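Local coordinates for sialidase B (PDB 4XHX), which catalyses the hydrolysis of alpha-(2->3)-, alpha-(2->6)- and alpha-(2->8)-glycosidic linkages of terminal sialic acids in oligosaccharides, glycoproteins and glycolipids, at residues G228-S233 / N639-S644; S286-S291 / D306-G311; I302-V307 / T450-G455. The protein carries 1 engineered substitution. All coordinates share one frame; numbering follows the deposited sequence.

All three contacts are buried, none lies at the surface, and each touches the bound sulfonate JKK. Contact 1 ties together two loops that lie far apart in sequence, using histidine and threonine side chains and backbone N-H groups. Contact 2 joins the two strands of a beta hairpin by regular backbone hydrogen bonds, with apolar and acidic side chains on its ligand side. Contact 3 shares strand 301-308 with contact 2 but reaches past the hairpin to strand 451-459, through one backbone N-H to carboxylate hydrogen bond and a pair of leucines. Contacts 1 and 2 meet where Ser233 OG hydrogen-bonds Ser286 OG; contacts 2 and 3 meet through Asp306 and the backbone around Ser291.

Contact 1 (G228-S233 / N639-S644). With JKK (2-[(3-chlorobenzyl)amino]ethanesulfonic acid), chain B.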
loop_
_atom_site.group_PDB
_atom_site.type_symbol
_atom_site.label_atom_id
_atom_site.label_comp_id
_atom_site.label_asym_id
_atom_site.label_seq_id
_atom_site.Cartn_x
_atom_site.Cartn_y
_atom_site.Cartn_z
ATOM N N GLY A 228 6.114 7.940 -7.262
ATOM C CA GLY A 228 6.402 7.414 -8.590
ATOM C C GLY A 228 5.713 6.088 -8.853
ATOM O O GLY A 228 6.374 5.079 -9.073
ATOM N N GLY A 229 4.382 6.087 -8.846
ATOM C CA GLY A 229 3.645 4.841 -8.976
ATOM C C GLY A 229 3.821 4.005 -7.718
ATOM O O GLY A 229 4.268 4.523 -6.692
ATOM N N THR A 230 3.472 2.723 -7.783
ATOM C CA THR A 230 3.541 1.853 -6.603
ATOM C C THR A 230 4.890 1.134 -6.465
ATOM O O THR A 230 5.058 0.282 -5.579
ATOM C CB THR A 230 2.403 0.811 -6.593
ATOM O OG1 THR A 230 2.369 0.134 -7.856
ATOM C CG2 THR A 230 1.056 1.475 -6.361
ATOM N N HIS A 231 5.843 1.472 -7.336
ATOM C CA HIS A 231 7.168 0.842 -7.329
ATOM C C HIS A 231 7.865 1.005 -5.984
ATOM O O HIS A 231 7.851 2.106 -5.412
ATOM C CB HIS A 231 8.075 1.478 -8.398
ATOM C CG HIS A 231 7.610 1.267 -9.808
ATOM N ND1 HIS A 231 7.289 0.024 -10.311
ATOM C CD2 HIS A 231 7.423 2.145 -10.823
ATOM C CE1 HIS A 231 6.913 0.147 -11.571
ATOM N NE2 HIS A 231 6.985 1.423 -11.907
ATOM N N ASP A 232 8.472 -0.076 -5.489
ATOM C CA ASP A 232 9.504 0.003 -4.435
ATOM C C ASP A 232 10.615 0.956 -4.901
ATOM O O ASP A 232 10.799 1.149 -6.105
ATOM C CB ASP A 232 10.167 -1.373 -4.217
ATOM C CG ASP A 232 9.307 -2.347 -3.432
ATOM O OD1 ASP A 232 8.187 -1.991 -3.004
ATOM O OD2 ASP A 232 9.779 -3.481 -3.228
ATOM N N SER A 233 11.367 1.532 -3.967
ATOM C CA SER A 233 12.587 2.272 -4.328
ATOM C C SER A 233 13.472 1.471 -5.317
ATOM O O SER A 233 13.501 0.252 -5.242
ATOM C CB SER A 233 13.384 2.612 -3.068
ATOM O OG SER A 233 12.530 3.154 -2.069
ATOM N N ASN A 639 0.028 -6.722 -13.468
ATOM C CA ASN A 639 -1.200 -6.175 -14.054
ATOM C C ASN A 639 -1.903 -5.160 -13.139
ATOM O O ASN A 639 -2.835 -4.472 -13.554
ATOM C CB ASN A 639 -2.180 -7.285 -14.465
ATOM C CG ASN A 639 -3.247 -6.792 -15.449
ATOM O OD1 ASN A 639 -2.919 -6.258 -16.504
ATOM N ND2 ASN A 639 -4.520 -6.976 -15.103
ATOM N N GLU A 640 -1.454 -5.057 -11.891
ATOM C CA GLU A 640 -2.165 -4.205 -10.924
ATOM C C GLU A 640 -1.264 -3.116 -10.311
ATOM O O GLU A 640 -1.455 -2.693 -9.158
ATOM C CB GLU A 640 -2.823 -5.075 -9.845
ATOM C CG GLU A 640 -3.682 -6.195 -10.428
ATOM C CD GLU A 640 -4.697 -6.771 -9.455
ATOM O OE1 GLU A 640 -4.685 -6.390 -8.257
ATOM O OE2 GLU A 640 -5.516 -7.611 -9.904
ATOM N N LEU A 641 -0.277 -2.678 -11.089
ATOM C CA LEU A 641 0.602 -1.598 -10.670
ATOM C C LEU A 641 -0.149 -0.286 -10.712
ATOM O O LEU A 641 -1.091 -0.127 -11.490
ATOM C CB LEU A 641 1.816 -1.477 -11.594
ATOM C CG LEU A 641 2.696 -2.704 -11.823
ATOM C CD1 LEU A 641 3.694 -2.391 -12.950
ATOM C CD2 LEU A 641 3.410 -3.143 -10.555
ATOM N N HIS A 642 0.293 0.649 -9.878
ATOM C CA HIS A 642 -0.185 2.034 -9.897
ATOM C C HIS A 642 -1.705 2.186 -9.834
ATOM O O HIS A 642 -2.309 2.851 -10.691
ATOM C CB HIS A 642 0.364 2.766 -11.126
ATOM C CG HIS A 642 1.727 2.307 -11.534
ATOM N ND1 HIS A 642 2.765 2.172 -10.637
ATOM C CD2 HIS A 642 2.220 1.940 -12.740
ATOM C CE1 HIS A 642 3.841 1.745 -11.272
ATOM N NE2 HIS A 642 3.537 1.598 -12.552
ATOM N N LEU A 643 -2.321 1.569 -8.833
ATOM C CA LEU A 643 -3.743 1.783 -8.547
ATOM C C LEU A 643 -3.890 2.770 -7.382
ATOM O O LEU A 643 -3.142 2.701 -6.402
ATOM C CB LEU A 643 -4.428 0.473 -8.163
ATOM C CG LEU A 643 -4.258 -0.749 -9.071
ATOM C CD1 LEU A 643 -4.950 -1.969 -8.473
ATOM C CD2 LEU A 643 -4.808 -0.440 -10.450
ATOM N N SER A 644 -4.862 3.669 -7.470
ATOM C CA SER A 644 -5.089 4.594 -6.356
ATOM C C SER A 644 -6.156 4.114 -5.389
ATOM O O SER A 644 -7.136 3.480 -5.793
ATOM C CB SER A 644 -5.456 5.979 -6.869
ATOM O OG SER A 644 -4.306 6.582 -7.434
HETATM C CAE JKK B . 13.409 -2.212 1.198
HETATM C CAF JKK B . 13.824 -1.564 -0.014
HETATM C CAG JKK B . 12.621 -3.379 1.118
HETATM C CAH JKK B . 12.677 -3.241 -1.350
HETATM C CAI JKK B . 9.253 -5.976 -0.963
HETATM C CAJ JKK B . 7.863 -5.666 -1.468
HETATM C CAK JKK B . 11.400 -5.144 -0.253
HETATM C CAM JKK B . 13.459 -2.074 -1.267
HETATM C CAN JKK B . 12.266 -3.900 -0.142
HETATM N NAL JKK B . 10.048 -4.819 -0.659
HETATM O OAA JKK B . 7.117 -8.255 -1.890
HETATM O OAB JKK B . 7.787 -6.904 -3.816
HETATM O OAC JKK B . 5.663 -6.508 -2.789
HETATM S SAO JKK B . 7.055 -6.886 -2.545
HETATM CL CL JKK B . 13.972 -1.278 -2.733
#
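His642 stands edge-on to His231 in a T-shaped (edge-to-face) stack, the two planes turned 79° to each other. The ring centroids are 4.6 Å apart. The leading atom is His642 CE1, which comes down on one face of the His231 ring toward its rim, 3.2 Å from His231 NE2. At another point of its edge the same His642 ring receives the backbone of 228-233. Thr230 N donates to His642 ND1 over 3.0 Å and lies nearly in the ring plane. Gly229, having no side chain, lets its CA come to 3.3 Å from His642 ND1. The return bond runs from His642 N to Thr230 OG1 (2.9 Å) and is nearly straight at 173°. OG1 is brought there by a chi1 of 51°, which sets it between the backbone N and carbonyl carbon of Thr230. Leu641 CB lies over the centre of one face of the His642 ring. Both histidine NE2 atoms hydrogen-bond to Lys277 O, and Leu641 O is held by Arg272. The segment 228-233 continues into the sialidase active site: Asp232, probably the proton acceptor as in related sialidases, takes a 2.9 Å hydrogen bond at OD2 from JKK NAL, while its OD1 forms a salt bridge with Arg226. Arg207, Arg519 and Arg581, the probable substrate-binding arginines, also hydrogen-bond JKK. Because His642 ND1 accepts and its NE2 faces a carbonyl oxygen, this ring is probably neutral with the proton on NE2: ND1 ties His642 to the loop carrying Asp232, while NE2 anchors the ring to Lys277 O.

Contact 2 (S286-S291 / D306-G311). With JKK (2-[(3-chlorobenzyl)amino]ethanesulfonic acid), chain B.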
loop_
_atom_site.group_PDB
_atom_site.type_symbol
_atom_site.label_atom_id
_atom_site.label_comp_id
_atom_site.label_asym_id
_atom_site.label_seq_id
_atom_site.Cartn_x
_atom_site.Cartn_y
_atom_site.Cartn_z
ATOM N N SER A 286 14.742 8.243 -1.064
ATOM C CA SER A 286 13.432 7.803 -0.569
ATOM C C SER A 286 13.521 7.059 0.744
ATOM O O SER A 286 14.591 6.602 1.141
ATOM C CB SER A 286 12.724 6.891 -1.583
ATOM O OG SER A 286 13.528 5.762 -1.849
ATOM N N PHE A 287 12.372 6.923 1.398
ATOM C CA PHE A 287 12.215 6.022 2.541
ATOM C C PHE A 287 11.303 4.879 2.107
ATOM O O PHE A 287 10.585 4.993 1.117
ATOM C CB PHE A 287 11.591 6.754 3.731
ATOM C CG PHE A 287 12.357 7.963 4.159
ATOM C CD1 PHE A 287 12.115 9.195 3.566
ATOM C CD2 PHE A 287 13.330 7.866 5.143
ATOM C CE1 PHE A 287 12.816 10.308 3.952
ATOM C CE2 PHE A 287 14.041 8.978 5.539
ATOM C CZ PHE A 287 13.783 10.204 4.941
ATOM N N ILE A 288 11.332 3.772 2.832
ATOM C CA ILE A 288 10.485 2.640 2.483
ATOM C C ILE A 288 10.423 1.702 3.669
ATOM O O ILE A 288 11.404 1.556 4.393
ATOM C CB ILE A 288 11.013 1.922 1.199
ATOM C CG1 ILE A 288 10.181 0.688 0.854
ATOM C CG2 ILE A 288 12.482 1.570 1.337
ATOM C CD1 ILE A 288 10.523 0.090 -0.534
ATOM N N ASP A 289 9.255 1.103 3.886
ATOM C CA ASP A 289 9.037 0.144 4.970
ATOM C C ASP A 289 9.203 0.758 6.363
ATOM O O ASP A 289 10.305 0.848 6.896
ATOM C CB ASP A 289 9.932 -1.093 4.825
ATOM C CG ASP A 289 9.563 -1.957 3.623
ATOM O OD1 ASP A 289 8.545 -1.679 2.947
ATOM O OD2 ASP A 289 10.300 -2.924 3.356
ATOM N N SER A 290 8.089 1.152 6.966
ATOM C CA SER A 290 8.133 1.747 8.293
ATOM C C SER A 290 7.567 0.789 9.336
ATOM O O SER A 290 6.768 -0.090 9.020
ATOM C CB SER A 290 7.362 3.075 8.315
ATOM O OG SER A 290 6.013 2.863 7.967
ATOM N N SER A 291 7.976 0.992 10.583
ATOM C CA SER A 291 7.509 0.194 11.710
ATOM C C SER A 291 7.383 1.090 12.952
ATOM O O SER A 291 8.171 2.024 13.132
ATOM C CB SER A 291 8.494 -0.934 11.975
ATOM O OG SER A 291 7.957 -1.857 12.894
ATOM N N ASP A 306 13.452 2.141 6.444
ATOM C CA ASP A 306 14.651 2.077 5.608
ATOM C C ASP A 306 14.866 3.423 4.905
ATOM O O ASP A 306 13.911 4.116 4.559
ATOM C CB ASP A 306 14.551 0.980 4.533
ATOM C CG ASP A 306 14.347 -0.437 5.107
ATOM O OD1 ASP A 306 14.733 -0.742 6.255
ATOM O OD2 ASP A 306 13.790 -1.268 4.366
ATOM N N VAL A 307 16.123 3.789 4.678
ATOM C CA VAL A 307 16.437 4.997 3.919
ATOM C C VAL A 307 17.298 4.658 2.726
ATOM O O VAL A 307 18.226 3.842 2.839
ATOM C CB VAL A 307 17.270 5.981 4.737
ATOM C CG1 VAL A 307 17.186 7.373 4.105
ATOM C CG2 VAL A 307 16.816 5.981 6.173
ATOM N N MET A 308 17.025 5.323 1.608
ATOM C CA MET A 308 17.732 5.082 0.354
ATOM C C MET A 308 18.230 6.387 -0.243
ATOM O O MET A 308 17.443 7.306 -0.460
ATOM C CB MET A 308 16.789 4.428 -0.661
ATOM C CG MET A 308 16.053 3.205 -0.153
ATOM S SD MET A 308 17.065 1.743 -0.300
ATOM C CE MET A 308 16.204 0.626 0.795
ATOM N N PRO A 309 19.533 6.465 -0.539
ATOM C CA PRO A 309 20.086 7.635 -1.231
ATOM C C PRO A 309 19.567 7.654 -2.657
ATOM O O PRO A 309 19.083 6.617 -3.124
ATOM C CB PRO A 309 21.598 7.381 -1.229
ATOM C CG PRO A 309 21.816 6.251 -0.252
ATOM C CD PRO A 309 20.558 5.453 -0.249
ATOM N N ALA A 310 19.670 8.809 -3.315
ATOM C CA ALA A 310 19.162 9.026 -4.670
ATOM C C ALA A 310 19.500 7.892 -5.625
ATOM O O ALA A 310 20.649 7.457 -5.704
ATOM C CB ALA A 310 19.669 10.353 -5.223
ATOM N N GLY A 311 18.477 7.411 -6.330
ATOM C CA GLY A 311 18.640 6.359 -7.320
ATOM C C GLY A 311 18.744 4.939 -6.790
ATOM O O GLY A 311 18.914 4.000 -7.583
HETATM C CAE JKK B . 13.409 -2.212 1.198
HETATM C CAF JKK B . 13.824 -1.564 -0.014
HETATM C CAG JKK B . 12.621 -3.379 1.118
HETATM C CAH JKK B . 12.677 -3.241 -1.350
HETATM C CAI JKK B . 9.253 -5.976 -0.963
HETATM C CAJ JKK B . 7.863 -5.666 -1.468
HETATM C CAK JKK B . 11.400 -5.144 -0.253
HETATM C CAM JKK B . 13.459 -2.074 -1.267
HETATM C CAN JKK B . 12.266 -3.900 -0.142
HETATM N NAL JKK B . 10.048 -4.819 -0.659
HETATM O OAA JKK B . 7.117 -8.255 -1.890
HETATM O OAB JKK B . 7.787 -6.904 -3.816
HETATM O OAC JKK B . 5.663 -6.508 -2.789
HETATM S SAO JKK B . 7.055 -6.886 -2.545
HETATM CL CL JKK B . 13.972 -1.278 -2.733
HETATM O O HOH W 1 12.514 -3.327 4.476
#
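Ser286 and Met308 form the first of two hydrogen-bonded antiparallel pairs between these strands: Ser286 N donates to Met308 O over 2.9 Å, and Met308 N returns to Ser286 O over 2.8 Å. In the second, Ile288 N bonds Asp306 O, while Asp306 N bonds Ile288 O (3.0 Å) and has a further, weak bond to Asp289 O. Between them Phe287 and Val307 make a non-hydrogen-bonded pair, where Phe287 CA approaches Asp306 O in a CA-H...O contact. The two strands are the arms of a beta hairpin in the beta-propeller of the sialidase; the hairpin face bearing Ile288, Asp306 and Met308 looks onto the active site. Apolar packing differs on the two faces. On the face away from the ligand, Phe287 and Val307 run alongside each other, with CE2 of Phe287 3.8 Å from CG1 of Val307; Phe260 stacks on Phe287 and Phe436 meets it edge-to-face. On the other face, the Met308 chain turns at chi2 (-83°), and its CE lies 3.9 Å from Ile288 CG2 and 3.3 Å from JKK CAF. Charge enters with two acids beside the chlorobenzyl ring. Asp289 OD2 and Asp306 OD2 are like charges held 4.0 Å apart, and Asp289 OD2 approaches JKK CAG to 3.3 Å. The other oxygen of Asp306, OD1, is bound by Leu452 N from strand 451-459.

Contact 3 (I302-V307 / T450-G455); sequences ILLADV and TYLCPG. With JKK (2-[(3-chlorobenzyl)amino]ethanesulfonic acid), chain B.
Leu452 extends its CG anti to the backbone N (chi1 -170°); a chi2 of 68° then turns CD1 to one side and leaves CD2 reaching out, 3.2 Å from Leu304 O. Leu304 CB points across to 450-455 and takes that methyl. The contact lies where two blades of the sialidase beta-propeller adjoin. Strand 301-308 pairs antiparallel with 286-294 in one blade; strand 451-459 opens the next and runs parallel to 286-294 on its other side, so residues of 302-307 and 450-455 meet past the intervening strand. The leucine side chains cross at about a right angle: Leu452 CD2 packs 3.6 Å from Leu304 CB, and Leu452 CD1 lies 4.0 Å from Leu304 CD2. Met423 and Phe468 also touch Leu304.

The polar link is a single hydrogen bond. Leu452 N donates to Asp306 OD1 over 2.9 Å at 166°, and OD1 accepts through its syn lone pair, on the side of OD2. Leu452 CB comes to 3.3 Å from Asp306 OD1, so this oxygen rests on the start of the side chain whose N-H it binds. The bond would restrain the rotation of the carboxylate and leaves OD2 on the ligand side. There Tyr451 presents its ring edge to Asp306 OD2, near the ring plane. Asn314 and Asn419 touch the Tyr451 side chain, and Glu503, a predicted active-site residue, is about 7 Å away between side chains. Tyr451 also lines the pocket against the inhibitor-like ligand itself: Tyr451 CD1 stands 3.6 Å from JKK CAE.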
loop_
_atom_site.group_PDB
_atom_site.type_symbol
_atom_site.label_atom_id
_atom_site.label_comp_id
_atom_site.label_asym_id
_atom_site.label_seq_id
_atom_site.Cartn_x
_atom_site.Cartn_y
_atom_site.Cartn_z
ATOM N N ILE A 302 8.108 5.743 18.679
ATOM C CA ILE A 302 9.335 5.560 17.911
ATOM C C ILE A 302 9.013 4.903 16.568
ATOM O O ILE A 302 8.319 3.897 16.514
ATOM C CB ILE A 302 10.334 4.666 18.661
ATOM C CG1 ILE A 302 10.796 5.333 19.953
ATOM C CG2 ILE A 302 11.538 4.348 17.798
ATOM C CD1 ILE A 302 11.623 4.377 20.816
ATOM N N LEU A 303 9.517 5.493 15.495
ATOM C CA LEU A 303 9.247 5.013 14.148
ATOM C C LEU A 303 10.564 4.856 13.400
ATOM O O LEU A 303 11.377 5.778 13.339
ATOM C CB LEU A 303 8.313 5.987 13.405
ATOM C CG LEU A 303 7.792 5.632 11.999
ATOM C CD1 LEU A 303 6.465 6.354 11.736
ATOM C CD2 LEU A 303 8.803 5.949 10.896
ATOM N N LEU A 304 10.766 3.673 12.845
ATOM C CA LEU A 304 11.910 3.404 12.002
ATOM C C LEU A 304 11.425 3.189 10.581
ATOM O O LEU A 304 10.275 2.803 10.368
ATOM C CB LEU A 304 12.641 2.146 12.463
ATOM C CG LEU A 304 13.560 2.160 13.695
ATOM C CD1 LEU A 304 12.987 2.910 14.867
ATOM C CD2 LEU A 304 13.853 0.720 14.099
ATOM N N ALA A 305 12.313 3.439 9.622
ATOM C CA ALA A 305 12.080 3.094 8.226
ATOM C C ALA A 305 13.431 2.887 7.552
ATOM O O ALA A 305 14.452 3.392 8.048
ATOM C CB ALA A 305 11.297 4.199 7.530
ATOM N N ASP A 306 13.452 2.141 6.444
ATOM C CA ASP A 306 14.651 2.077 5.608
ATOM C C ASP A 306 14.866 3.423 4.905
ATOM O O ASP A 306 13.911 4.116 4.559
ATOM C CB ASP A 306 14.551 0.980 4.533
ATOM C CG ASP A 306 14.347 -0.437 5.107
ATOM O OD1 ASP A 306 14.733 -0.742 6.255
ATOM O OD2 ASP A 306 13.790 -1.268 4.366
ATOM N N VAL A 307 16.123 3.789 4.678
ATOM C CA VAL A 307 16.437 4.997 3.919
ATOM C C VAL A 307 17.298 4.658 2.726
ATOM O O VAL A 307 18.226 3.842 2.839
ATOM C CB VAL A 307 17.270 5.981 4.737
ATOM C CG1 VAL A 307 17.186 7.373 4.105
ATOM C CG2 VAL A 307 16.816 5.981 6.173
ATOM N N THR A 450 20.616 -4.217 7.459
ATOM C CA THR A 450 19.468 -5.100 7.340
ATOM C C THR A 450 18.242 -4.321 6.859
ATOM O O THR A 450 18.264 -3.091 6.769
ATOM C CB THR A 450 19.182 -5.833 8.661
ATOM O OG1 THR A 450 18.844 -4.883 9.679
ATOM C CG2 THR A 450 20.416 -6.610 9.091
ATOM N N TYR A 451 17.182 -5.052 6.543
ATOM C CA TYR A 451 15.960 -4.464 6.027
ATOM C C TYR A 451 14.888 -4.480 7.106
ATOM O O TYR A 451 14.599 -5.532 7.677
ATOM C CB TYR A 451 15.514 -5.236 4.777
ATOM C CG TYR A 451 16.429 -4.953 3.612
ATOM C CD1 TYR A 451 16.247 -3.813 2.840
ATOM C CD2 TYR A 451 17.495 -5.787 3.311
ATOM C CE1 TYR A 451 17.079 -3.518 1.800
ATOM C CE2 TYR A 451 18.344 -5.499 2.263
ATOM C CZ TYR A 451 18.128 -4.359 1.510
ATOM O OH TYR A 451 18.948 -4.040 0.453
ATOM N N LEU A 452 14.316 -3.317 7.412
ATOM C CA LEU A 452 13.305 -3.249 8.465
ATOM C C LEU A 452 12.079 -4.088 8.114
ATOM O O LEU A 452 11.637 -4.115 6.968
ATOM C CB LEU A 452 12.890 -1.799 8.731
ATOM C CG LEU A 452 12.013 -1.554 9.960
ATOM C CD1 LEU A 452 12.765 -1.804 11.243
ATOM C CD2 LEU A 452 11.429 -0.160 9.948
ATOM N N CYS A 453 11.540 -4.794 9.100
ATOM C CA CYS A 453 10.269 -5.478 8.907
ATOM C C CYS A 453 9.156 -4.487 9.154
ATOM O O CYS A 453 9.012 -3.979 10.264
ATOM C CB CYS A 453 10.138 -6.664 9.860
ATOM S SG CYS A 453 11.451 -7.908 9.659
ATOM N N PRO A 454 8.366 -4.194 8.113
ATOM C CA PRO A 454 7.309 -3.194 8.267
ATOM C C PRO A 454 6.190 -3.679 9.172
ATOM O O PRO A 454 5.926 -4.879 9.237
ATOM C CB PRO A 454 6.792 -3.014 6.844
ATOM C CG PRO A 454 7.140 -4.290 6.143
ATOM C CD PRO A 454 8.480 -4.663 6.720
ATOM N N GLY A 455 5.547 -2.740 9.864
ATOM C CA GLY A 455 4.422 -3.048 10.730
ATOM C C GLY A 455 4.605 -2.499 12.135
ATOM O O GLY A 455 4.711 -1.283 12.342
HETATM C CAE JKK B . 13.409 -2.212 1.198
HETATM C CAF JKK B . 13.824 -1.564 -0.014
HETATM C CAG JKK B . 12.621 -3.379 1.118
HETATM C CAH JKK B . 12.677 -3.241 -1.350
HETATM C CAI JKK B . 9.253 -5.976 -0.963
HETATM C CAJ JKK B . 7.863 -5.666 -1.468
HETATM C CAK JKK B . 11.400 -5.144 -0.253
HETATM C CAM JKK B . 13.459 -2.074 -1.267
HETATM C CAN JKK B . 12.266 -3.900 -0.142
HETATM N NAL JKK B . 10.048 -4.819 -0.659
HETATM O OAA JKK B . 7.117 -8.255 -1.890
HETATM O OAB JKK B . 7.787 -6.904 -3.816
HETATM O OAC JKK B . 5.663 -6.508 -2.789
HETATM S SAO JKK B . 7.055 -6.886 -2.545
HETATM CL CL JKK B . 13.972 -1.278 -2.733
#